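PDB 3VOV: glucokinase from Thermus thermophilus, which phosphorylates hexose sugars such as glucose at the expense of ATP, as a bacterial hexokinase of the ROK family. Local coordinates for residues 6-11 against 29-34. Numbering follows the deposited sequence.
Sequences LDLGGT and VPTPKE
The hydroxyl OG1 of Thr-31 donates a hydrogen bond of 2.7 Å to the carbonyl O of Gly-9, reaching that oxygen from above the plane of its peptide group. Beside it the backbone N of Thr-31 gives a nearly straight bond, 173° at the hydrogen, to O of Thr-11, with 2.8 Å between N and O. One residue thus ties down two carbonyls of the turn that follows strand 3-8. CA of Pro-30 adds a CH···O contact to the same Thr-11 oxygen, 3.6 Å away. OG1 sits beside the backbone N of Thr-31 and anti to its carbonyl carbon (chi1 -55°), which leaves CG2 anti to the N and directs the hydroxyl at Gly-9 while the methyl meets Leu-8. There CG2 of Thr-31 lies 3.8 Å from CD1 of Leu-8, the two side chains crossing at about a right angle. The Gly-9, Gly-10, Thr-11 turn leads into strand 12-18, the middle member of the antiparallel strands 3-8, 12-18 and 27-30; in the actin-like ATPase fold shared by ROK kinases, the corresponding glycine-rich hairpin is the first phosphate-binding loop. Strand 12-18 separates the other two, so the contact bridges across the end of the sheet where the chain leaves strand 27-30 for helix 36-54. Replacing Thr-31 by a valine would probably leave the Gly-9 carbonyl without this donor and the turn less firmly held. Ile-13 and Ile-82 also touch the Thr-31 side chain, and Leu-8 packs on Val-39 of helix 36-54.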
loop_
_atom_site.group_PDB
_atom_site.type_symbol
_atom_site.label_atom_id
_atom_site.label_comp_id
_atom_site.label_asym_id
_atom_site.label_seq_id
_atom_site.Cartn_x
_atom_site.Cartn_y
_atom_site.Cartn_z
ATOM N N LEU B 6 -22.899 -8.231 -34.555
ATOM C CA LEU B 6 -23.649 -9.035 -33.586
ATOM C C LEU B 6 -23.046 -8.795 -32.209
ATOM O O LEU B 6 -21.805 -8.748 -32.074
ATOM C CB LEU B 6 -23.536 -10.541 -33.912
ATOM C CG LEU B 6 -24.174 -11.052 -35.197
ATOM C CD1 LEU B 6 -23.707 -12.476 -35.619
ATOM C CD2 LEU B 6 -25.699 -11.035 -34.955
ATOM N N ASP B 7 -23.882 -8.649 -31.184
ATOM C CA ASP B 7 -23.363 -8.481 -29.813
ATOM C C ASP B 7 -24.020 -9.582 -28.985
ATOM O O ASP B 7 -25.255 -9.579 -28.829
ATOM C CB ASP B 7 -23.672 -7.064 -29.253
ATOM C CG ASP B 7 -22.949 -6.775 -27.910
ATOM O OD1 ASP B 7 -21.899 -7.404 -27.608
ATOM O OD2 ASP B 7 -23.415 -5.919 -27.129
ATOM N N LEU B 8 -23.233 -10.553 -28.512
ATOM C CA LEU B 8 -23.797 -11.696 -27.830
ATOM C C LEU B 8 -23.734 -11.418 -26.336
ATOM O O LEU B 8 -22.651 -11.367 -25.795
ATOM C CB LEU B 8 -22.987 -12.963 -28.138
ATOM C CG LEU B 8 -23.283 -14.199 -27.255
ATOM C CD1 LEU B 8 -24.793 -14.719 -27.416
ATOM C CD2 LEU B 8 -22.272 -15.339 -27.542
ATOM N N GLY B 9 -24.880 -11.218 -25.683
ATOM C CA GLY B 9 -24.898 -11.064 -24.209
ATOM C C GLY B 9 -25.547 -12.245 -23.498
ATOM O O GLY B 9 -26.074 -13.185 -24.136
ATOM N N GLY B 10 -25.517 -12.204 -22.164
ATOM C CA GLY B 10 -26.088 -13.281 -21.356
ATOM C C GLY B 10 -27.599 -13.365 -21.510
ATOM O O GLY B 10 -28.141 -14.457 -21.532
ATOM N N THR B 11 -28.253 -12.209 -21.668
ATOM C CA THR B 11 -29.714 -12.083 -21.749
ATOM C C THR B 11 -30.191 -12.019 -23.206
ATOM O O THR B 11 -31.127 -12.733 -23.596
ATOM C CB THR B 11 -30.153 -10.757 -21.089
ATOM O OG1 THR B 11 -29.563 -10.649 -19.798
ATOM C CG2 THR B 11 -31.693 -10.612 -20.987
ATOM N N VAL B 29 -33.042 -10.141 -29.796
ATOM C CA VAL B 29 -33.679 -11.415 -29.534
ATOM C C VAL B 29 -33.092 -11.992 -28.242
ATOM O O VAL B 29 -31.998 -11.628 -27.839
ATOM C CB VAL B 29 -33.489 -12.421 -30.715
ATOM C CG1 VAL B 29 -34.189 -11.889 -32.007
ATOM C CG2 VAL B 29 -32.023 -12.671 -31.020
ATOM N N PRO B 30 -33.830 -12.888 -27.574
ATOM C CA PRO B 30 -33.275 -13.479 -26.335
ATOM C C PRO B 30 -32.083 -14.409 -26.630
ATOM O O PRO B 30 -32.049 -15.045 -27.688
ATOM C CB PRO B 30 -34.473 -14.270 -25.755
ATOM C CG PRO B 30 -35.721 -13.622 -26.434
ATOM C CD PRO B 30 -35.203 -13.369 -27.849
ATOM N N THR B 31 -31.124 -14.499 -25.708
ATOM C CA THR B 31 -30.031 -15.457 -25.887
ATOM C C THR B 31 -30.487 -16.851 -25.428
ATOM O O THR B 31 -30.875 -17.002 -24.281
ATOM C CB THR B 31 -28.796 -15.049 -25.061
ATOM O OG1 THR B 31 -28.412 -13.708 -25.391
ATOM C CG2 THR B 31 -27.644 -16.016 -25.292
ATOM N N PRO B 32 -30.448 -17.875 -26.307
ATOM C CA PRO B 32 -30.912 -19.217 -25.886
ATOM C C PRO B 32 -30.244 -19.797 -24.650
ATOM O O PRO B 32 -29.114 -19.449 -24.349
ATOM C CB PRO B 32 -30.619 -20.087 -27.102
ATOM C CG PRO B 32 -30.730 -19.131 -28.251
ATOM C CD PRO B 32 -30.139 -17.846 -27.752
ATOM N N LYS B 33 -30.964 -20.674 -23.940
ATOM C CA LYS B 33 -30.411 -21.408 -22.790
ATOM C C LYS B 33 -29.949 -22.804 -23.183
ATOM O O LYS B 33 -29.279 -23.495 -22.422
ATOM C CB LYS B 33 -31.478 -21.567 -21.714
ATOM C CG LYS B 33 -31.314 -20.605 -20.543
ATOM C CD LYS B 33 -32.347 -19.581 -20.566
ATOM C CE LYS B 33 -32.128 -18.664 -19.410
ATOM N NZ LYS B 33 -32.337 -17.314 -19.978
ATOM N N GLU B 34 -30.295 -23.183 -24.397
ATOM C CA GLU B 34 -30.168 -24.544 -24.838
ATOM C C GLU B 34 -28.781 -24.907 -25.349
ATOM O O GLU B 34 -28.599 -26.010 -25.878
ATOM C CB GLU B 34 -31.226 -24.819 -25.896
ATOM C CG GLU B 34 -32.646 -24.717 -25.341
ATOM C CD GLU B 34 -33.311 -23.388 -25.626
ATOM O OE1 GLU B 34 -32.637 -22.409 -26.034
ATOM O OE2 GLU B 34 -34.540 -23.321 -25.438
#